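Local coordinates for ferric iron-binding protein HitA (Pseudomonas aeruginosa PAO1, PDB 6IWF) that binds ferric iron, probably as the periplasmic component of an iron-uptake system, and is involved in gallium internalization, at residues A83-H89 and P265-G269; W96-T100 and V245-L249. All coordinates share one frame; numbering follows the deposited sequence.

Overall arrangement
Contacts 1 and 2 lie about 9 Å apart, centre to centre, on the same side of the chain's centre, and together show how segments distant in sequence can build one continuous region of a solute-binding protein. They touch directly: His89 O lies 2.7 Å from Gly98 N, and Arg267 NH1 is 2.9 Å from Leu249 O, both probable hydrogen bonds. Contact 1 is the partly buried, more polar layer; contact 2 is wholly buried. Neither includes an iron ligand, but contact 2 is the nearer to the site, the side chain of Ile99 being about 10 Å from that of Glu60, which binds ferric iron in this protein, although no iron is bound to the chain here.

Contact 1: residues A83-H89 and P265-G269; sequences ALVEPEH and PMRKG
The imidazole of His89 is sandwiched between sulfur and carbon. Met266 SD rests over one face, 3.6 Å from the ring centroid, with Met266 CE over the same face in a CH-pi contact; CG of Glu88 covers the opposite face, toward the rim. Bends at methionine chi2 and chi3 (-77° and 84°) lay the thioether across the ring. At the ring edge, in plane, a water meets His89 ND1; it donates to Met266 O, 2.6 Å from the water oxygen, and accepts from Glu86 N, so bridging residues 83-89 to residues 265-269. The guanidinium of Arg267 approaches CD2 of Leu84 obliquely, while its NH1 is spent on Leu249 O.

Between the backbones, Lys268 N donates to Leu84 O (2.9 Å) in a nearly straight bond, 171° at the hydrogen. The lysine chain runs across the Glu86 side chain at about a right angle, with Lys268 CD 3.3 Å from Glu86 OE2. Lys268 NZ makes a weak hydrogen bond to Val85 O and stays 4.2 Å from Glu86 OE1, beyond a salt bridge.

The contact joins the loop between helix 79-82 and strand 97-108 to the loop after strand 264-265, away from the iron site of this solute-binding fold. Gln254 of helix 251-258 accepts from Arg267 N; at strand 97-108, Val85 touches Ile97, Met266 touches Ala101, and Met266 and His89 form backbone bonds with Ile99 and Gly98.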
ATOM      1  N   ALA A  83       1.167  -9.755 -18.930  1.00 13.03           N
ATOM      2  CA  ALA A  83       1.384  -8.757 -19.966  1.00 15.15           C
ATOM      3  C   ALA A  83       0.607  -7.469 -19.715  1.00 17.38           C
ATOM      4  O   ALA A  83       0.855  -6.469 -20.401  1.00 15.96           O
ATOM      5  CB  ALA A  83       1.009  -9.344 -21.331  1.00 16.43           C
ATOM      6  N   LEU A  84      -0.316  -7.457 -18.751  1.00 13.30           N
ATOM      7  CA  LEU A  84      -1.118  -6.269 -18.507  1.00 14.14           C
ATOM      8  C   LEU A  84      -0.394  -5.206 -17.684  1.00 12.94           C
ATOM      9  O   LEU A  84      -0.903  -4.083 -17.596  1.00 12.58           O
ATOM     10  CB  LEU A  84      -2.428  -6.660 -17.818  1.00 13.33           C
ATOM     11  CG  LEU A  84      -3.384  -7.555 -18.633  1.00 14.78           C
ATOM     12  CD1 LEU A  84      -4.526  -8.033 -17.764  1.00 17.29           C
ATOM     13  CD2 LEU A  84      -3.921  -6.829 -19.868  1.00 16.32           C
ATOM     14  N   VAL A  85       0.771  -5.518 -17.098  1.00 13.75           N
ATOM     15  CA  VAL A  85       1.514  -4.572 -16.265  1.00 13.54           C
ATOM     16  C   VAL A  85       2.998  -4.620 -16.611  1.00 16.89           C
ATOM     17  O   VAL A  85       3.496  -5.571 -17.218  1.00 19.03           O
ATOM     18  CB  VAL A  85       1.319  -4.837 -14.744  1.00 13.75           C
ATOM     19  CG1 VAL A  85      -0.159  -4.973 -14.390  1.00 11.99           C
ATOM     20  CG2 VAL A  85       2.108  -6.071 -14.293  1.00 15.87           C
ATOM     21  N   GLU A  86       3.713  -3.576 -16.200  1.00 14.47           N
ATOM     22  CA  GLU A  86       5.152  -3.557 -16.383  1.00 14.68           C
ATOM     23  C   GLU A  86       5.820  -4.626 -15.515  1.00 16.54           C
ATOM     24  O   GLU A  86       5.359  -4.920 -14.405  1.00 16.04           O
ATOM     25  CB  GLU A  86       5.707  -2.171 -16.044  1.00 18.96           C
ATOM     26  CG  GLU A  86       5.034  -1.028 -16.800  1.00 19.99           C
ATOM     27  CD  GLU A  86       5.509  -0.907 -18.243  1.00 23.59           C
ATOM     28  OE1 GLU A  86       6.463  -1.618 -18.626  1.00 27.88           O
ATOM     29  OE2 GLU A  86       4.924  -0.101 -18.994  1.00 27.12           O
ATOM     30  N   PRO A  87       6.916  -5.220 -15.998  1.00 17.14           N
ATOM     31  CA  PRO A  87       7.546  -6.332 -15.258  1.00 16.53           C
ATOM     32  C   PRO A  87       7.976  -5.976 -13.847  1.00 15.96           C
ATOM     33  O   PRO A  87       7.966  -6.850 -12.971  1.00 18.78           O
ATOM     34  CB  PRO A  87       8.755  -6.694 -16.133  1.00 22.35           C
ATOM     35  CG  PRO A  87       8.444  -6.145 -17.477  1.00 20.41           C
ATOM     36  CD  PRO A  87       7.599  -4.932 -17.266  1.00 22.55           C
ATOM     37  N   GLU A  88       8.367  -4.725 -13.596  1.00 18.75           N
ATOM     38  CA  GLU A  88       8.758  -4.317 -12.253  1.00 22.00           C
ATOM     39  C   GLU A  88       7.581  -4.295 -11.284  1.00 18.87           C
ATOM     40  O   GLU A  88       7.803  -4.197 -10.072  1.00 17.41           O
ATOM     41  CB  GLU A  88       9.412  -2.930 -12.290  1.00 23.14           C
ATOM     42  CG  GLU A  88       8.509  -1.831 -12.854  1.00 23.51           C
ATOM     43  CD  GLU A  88       8.724  -1.589 -14.342  1.00 29.62           C
ATOM     44  OE1 GLU A  88       9.112  -2.538 -15.064  1.00 26.17           O
ATOM     45  OE2 GLU A  88       8.502  -0.442 -14.795  1.00 35.12           O
ATOM     46  N   HIS A  89       6.351  -4.376 -11.789  1.00 15.01           N
ATOM     47  CA  HIS A  89       5.139  -4.344 -10.978  1.00 13.82           C
ATOM     48  C   HIS A  89       4.515  -5.723 -10.812  1.00 14.80           C
ATOM     49  O   HIS A  89       3.316  -5.829 -10.528  1.00 15.04           O
ATOM     50  CB  HIS A  89       4.122  -3.384 -11.593  1.00 17.19           C
ATOM     51  CG  HIS A  89       4.580  -1.961 -11.618  1.00 15.71           C
ATOM     52  ND1 HIS A  89       4.202  -1.075 -12.602  1.00 17.87           N
ATOM     53  CD2 HIS A  89       5.393  -1.275 -10.782  1.00 14.08           C
ATOM     54  CE1 HIS A  89       4.757   0.102 -12.366  1.00 19.59           C
ATOM     55  NE2 HIS A  89       5.486   0.008 -11.268  1.00 15.97           N
ATOM     56  N   PRO A 265      -3.412   3.260 -11.290  1.00  6.97           N
ATOM     57  CA  PRO A 265      -3.640   1.930 -11.867  1.00  7.44           C
ATOM     58  C   PRO A 265      -2.351   1.297 -12.371  1.00  9.43           C
ATOM     59  O   PRO A 265      -1.441   1.976 -12.863  1.00  9.56           O
ATOM     60  CB  PRO A 265      -4.609   2.208 -13.026  1.00  8.50           C
ATOM     61  CG  PRO A 265      -4.358   3.637 -13.386  1.00 12.97           C
ATOM     62  CD  PRO A 265      -4.006   4.340 -12.093  1.00  6.99           C
ATOM     63  N   MET A 266      -2.278  -0.035 -12.258  1.00  7.00           N
ATOM     64  CA  MET A 266      -1.109  -0.752 -12.743  1.00  7.57           C
ATOM     65  C   MET A 266      -1.293  -1.312 -14.148  1.00  6.75           C
ATOM     66  O   MET A 266      -0.298  -1.678 -14.775  1.00 10.01           O
ATOM     67  CB  MET A 266      -0.723  -1.884 -11.784  1.00  9.06           C
ATOM     68  CG  MET A 266      -0.214  -1.379 -10.414  1.00  7.78           C
ATOM     69  SD  MET A 266       1.476  -0.747 -10.438  1.00 13.83           S
ATOM     70  CE  MET A 266       1.298   0.951 -10.992  1.00 12.70           C
ATOM     71  N   ARG A 267      -2.526  -1.343 -14.649  1.00 10.44           N
ATOM     72  CA  ARG A 267      -2.792  -1.723 -16.031  1.00  8.99           C
ATOM     73  C   ARG A 267      -2.112  -0.736 -16.965  1.00 15.23           C
ATOM     74  O   ARG A 267      -2.342   0.476 -16.871  1.00 13.62           O
ATOM     75  CB  ARG A 267      -4.298  -1.744 -16.280  1.00  9.26           C
ATOM     76  CG  ARG A 267      -4.687  -2.080 -17.713  1.00 16.67           C
ATOM     77  CD  ARG A 267      -6.181  -1.908 -17.919  1.00 19.11           C
ATOM     78  NE  ARG A 267      -6.543  -2.034 -19.332  1.00 23.19           N
ATOM     79  CZ  ARG A 267      -6.618  -3.187 -19.995  1.00 28.16           C
ATOM     80  NH1 ARG A 267      -6.361  -4.333 -19.380  1.00 17.86           N
ATOM     81  NH2 ARG A 267      -6.954  -3.197 -21.282  1.00 27.26           N
ATOM     82  N   LYS A 268      -1.248  -1.258 -17.838  1.00 13.49           N
ATOM     83  CA  LYS A 268      -0.517  -0.413 -18.772  1.00 18.53           C
ATOM     84  C   LYS A 268      -1.481   0.392 -19.628  1.00 19.77           C
ATOM     85  O   LYS A 268      -2.514  -0.117 -20.069  1.00 20.15           O
ATOM     86  CB  LYS A 268       0.379  -1.268 -19.662  1.00 18.97           C
ATOM     87  CG  LYS A 268       1.621  -1.775 -18.966  1.00 17.96           C
ATOM     88  CD  LYS A 268       2.651  -2.262 -19.963  1.00 26.40           C
ATOM     89  CE  LYS A 268       2.533  -3.749 -20.192  1.00 23.60           C
ATOM     90  NZ  LYS A 268       3.875  -4.387 -20.327  1.00 31.04           N
ATOM     91  N   GLY A 269      -1.143   1.664 -19.847  1.00 22.54           N
ATOM     92  CA  GLY A 269      -1.929   2.543 -20.688  1.00 24.04           C
ATOM     93  C   GLY A 269      -3.122   3.174 -20.014  1.00 28.39           C
ATOM     94  O   GLY A 269      -3.857   3.929 -20.662  1.00 27.04           O
TER
HETATM   95  O   HOH W   1       2.214  -1.209 -14.723  1.00 15.58           O

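Contact 2: residues W96-T100 and V245-L249; sequences WIGIT and VAFML
Leu249 and Ile97 meet tip to tip, with Leu249 CD1 only 3.5 Å from Ile97 CD1, tighter than the usual van der Waals separation. The same leucine methyl also touches CG1 and CG2 of Ile97, and the branch point of Leu249 takes the end of a second isoleucine: Leu249 CG lies 3.9 Å from Ile99 CD1. Leu249 thus spans two strand residues, and its other methyl, CD2, comes 3.6 Å from the carbonyl oxygen of Gly98 between them.

Next to this pair, Val245 CG1 packs against Ile97 CG2 at 3.7 Å, the two side chains sliding past each other in opposite directions. Farther along the strand, Ile99 crosses Met248 at about a right angle. Ile99 CD1 meets Met248 CB at 4.1 Å, and the bend at chi3 of the methionine (76°) brings CE alongside Ile99 CG1.

Farther out, backbone bonds to Ala229 and Ser227 of strand 224-231 fix Ile97 and Ile99 in the sheet, and Val231 and Ala229 of that strand support Val245 and Met248. Gln254 NE2 donates to both Met248 O and Ile99 O, so one amide links the helix to the strand, while Leu84 and Val85 pack on Leu249.

Apart from the carbonyl oxygen of Gly98, the groups that meet are hydrocarbon, so shape complementarity and burial probably account for most of the stability. Gly98 O is buried without a polar partner in the model, a likely energetic cost where the C-terminal end of helix 238-248, with Leu249, packs on strand 97-108 of the mixed sheet in this periplasmic-binding-protein fold.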
ATOM      1  N   TRP A  96       2.681 -13.250  -8.513  1.00  7.74           N
ATOM      2  CA  TRP A  96       1.765 -12.245  -7.996  1.00  6.77           C
ATOM      3  C   TRP A  96       1.896 -11.041  -8.907  1.00  4.25           C
ATOM      4  O   TRP A  96       2.855 -10.930  -9.671  1.00  7.00           O
ATOM      5  CB  TRP A  96       2.040 -11.902  -6.522  1.00  7.05           C
ATOM      6  CG  TRP A  96       3.377 -11.313  -6.235  1.00  6.54           C
ATOM      7  CD1 TRP A  96       4.492 -11.980  -5.818  1.00  7.14           C
ATOM      8  CD2 TRP A  96       3.744  -9.927  -6.318  1.00  8.89           C
ATOM      9  NE1 TRP A  96       5.534 -11.097  -5.646  1.00  8.29           N
ATOM     10  CE2 TRP A  96       5.102  -9.832  -5.945  1.00 10.52           C
ATOM     11  CE3 TRP A  96       3.059  -8.764  -6.687  1.00  8.85           C
ATOM     12  CZ2 TRP A  96       5.798  -8.612  -5.932  1.00  9.75           C
ATOM     13  CZ3 TRP A  96       3.750  -7.547  -6.669  1.00 12.11           C
ATOM     14  CH2 TRP A  96       5.102  -7.486  -6.290  1.00 11.24           C
ATOM     15  N   ILE A  97       0.919 -10.147  -8.845  1.00  4.94           N
ATOM     16  CA  ILE A  97       0.873  -9.044  -9.796  1.00  5.53           C
ATOM     17  C   ILE A  97       0.357  -7.793  -9.104  1.00  5.76           C
ATOM     18  O   ILE A  97      -0.566  -7.852  -8.287  1.00  5.38           O
ATOM     19  CB  ILE A  97       0.014  -9.393 -11.032  1.00  7.89           C
ATOM     20  CG1 ILE A  97       0.267  -8.385 -12.147  1.00  9.09           C
ATOM     21  CG2 ILE A  97      -1.468  -9.526 -10.673  1.00  5.81           C
ATOM     22  CD1 ILE A  97      -0.115  -8.933 -13.533  1.00  9.71           C
ATOM     23  N   GLY A  98       0.973  -6.661  -9.428  1.00  5.53           N
ATOM     24  CA  GLY A  98       0.530  -5.397  -8.862  1.00  6.58           C
ATOM     25  C   GLY A  98      -0.798  -4.974  -9.462  1.00  8.08           C
ATOM     26  O   GLY A  98      -1.077  -5.217 -10.638  1.00  9.67           O
ATOM     27  N   ILE A  99      -1.635  -4.360  -8.628  1.00  5.95           N
ATOM     28  CA  ILE A  99      -2.975  -3.927  -9.012  1.00  5.78           C
ATOM     29  C   ILE A  99      -3.081  -2.411  -9.026  1.00  7.79           C
ATOM     30  O   ILE A  99      -3.573  -1.827  -9.992  1.00  8.15           O
ATOM     31  CB  ILE A  99      -4.048  -4.543  -8.089  1.00  7.21           C
ATOM     32  CG1 ILE A  99      -3.940  -6.073  -8.058  1.00  6.65           C
ATOM     33  CG2 ILE A  99      -5.430  -4.106  -8.526  1.00 10.05           C
ATOM     34  CD1 ILE A  99      -4.026  -6.726  -9.432  1.00  8.01           C
ATOM     35  N   THR A 100      -2.656  -1.758  -7.941  1.00  7.54           N
ATOM     36  CA  THR A 100      -2.568  -0.304  -7.888  1.00  4.78           C
ATOM     37  C   THR A 100      -1.259   0.078  -7.220  1.00  7.34           C
ATOM     38  O   THR A 100      -0.623  -0.735  -6.552  1.00  5.76           O
ATOM     39  CB  THR A 100      -3.711   0.351  -7.100  1.00  9.29           C
ATOM     40  OG1 THR A 100      -3.618  -0.028  -5.721  1.00  9.56           O
ATOM     41  CG2 THR A 100      -5.094  -0.033  -7.671  1.00 12.49           C
ATOM     42  N   VAL A 245      -8.146 -12.624 -11.195  1.00  8.86           N
ATOM     43  CA  VAL A 245      -6.998 -11.717 -11.122  1.00  6.85           C
ATOM     44  C   VAL A 245      -6.840 -10.963 -12.438  1.00  8.66           C
ATOM     45  O   VAL A 245      -6.566  -9.758 -12.448  1.00  8.54           O
ATOM     46  CB  VAL A 245      -5.711 -12.471 -10.738  1.00  6.52           C
ATOM     47  CG1 VAL A 245      -4.520 -11.538 -10.836  1.00  7.53           C
ATOM     48  CG2 VAL A 245      -5.820 -12.980  -9.313  1.00  5.48           C
ATOM     49  N   ALA A 246      -7.074 -11.643 -13.563  1.00  9.97           N
ATOM     50  CA  ALA A 246      -7.062 -10.955 -14.849  1.00  9.80           C
ATOM     51  C   ALA A 246      -8.114  -9.849 -14.896  1.00  9.81           C
ATOM     52  O   ALA A 246      -7.862  -8.763 -15.436  1.00 12.64           O
ATOM     53  CB  ALA A 246      -7.273 -11.966 -15.978  1.00 12.47           C
ATOM     54  N   PHE A 247      -9.292 -10.095 -14.320  1.00  9.44           N
ATOM     55  CA  PHE A 247     -10.340  -9.082 -14.341  1.00 11.29           C
ATOM     56  C   PHE A 247      -9.972  -7.885 -13.468  1.00 12.76           C
ATOM     57  O   PHE A 247     -10.373  -6.753 -13.767  1.00 11.74           O
ATOM     58  CB  PHE A 247     -11.672  -9.706 -13.916  1.00 15.48           C
ATOM     59  CG  PHE A 247     -12.803  -8.735 -13.847  1.00 15.82           C
ATOM     60  CD1 PHE A 247     -13.470  -8.348 -14.999  1.00 17.82           C
ATOM     61  CD2 PHE A 247     -13.203  -8.206 -12.631  1.00 11.73           C
ATOM     62  CE1 PHE A 247     -14.508  -7.442 -14.937  1.00 19.01           C
ATOM     63  CE2 PHE A 247     -14.246  -7.304 -12.562  1.00 19.26           C
ATOM     64  CZ  PHE A 247     -14.904  -6.928 -13.726  1.00 21.04           C
ATOM     65  N   MET A 248      -9.174  -8.098 -12.420  1.00 11.34           N
ATOM     66  CA  MET A 248      -8.741  -6.970 -11.601  1.00  7.54           C
ATOM     67  C   MET A 248      -7.923  -5.975 -12.409  1.00 10.42           C
ATOM     68  O   MET A 248      -7.867  -4.793 -12.052  1.00 12.18           O
ATOM     69  CB  MET A 248      -7.927  -7.468 -10.404  1.00  7.23           C
ATOM     70  CG  MET A 248      -8.687  -8.424  -9.503  1.00 10.25           C
ATOM     71  SD  MET A 248      -7.611  -8.940  -8.141  1.00  9.00           S
ATOM     72  CE  MET A 248      -7.689  -7.455  -7.129  1.00 11.02           C
ATOM     73  N   LEU A 249      -7.271  -6.436 -13.475  1.00 10.66           N
ATOM     74  CA  LEU A 249      -6.431  -5.608 -14.330  1.00  8.78           C
ATOM     75  C   LEU A 249      -7.093  -5.301 -15.668  1.00 13.70           C
ATOM     76  O   LEU A 249      -6.443  -4.734 -16.552  1.00 14.51           O
ATOM     77  CB  LEU A 249      -5.086  -6.282 -14.566  1.00 11.94           C
ATOM     78  CG  LEU A 249      -4.209  -6.184 -13.324  1.00 12.79           C
ATOM     79  CD1 LEU A 249      -3.160  -7.274 -13.366  1.00 11.84           C
ATOM     80  CD2 LEU A 249      -3.575  -4.796 -13.245  1.00  9.48           C
TER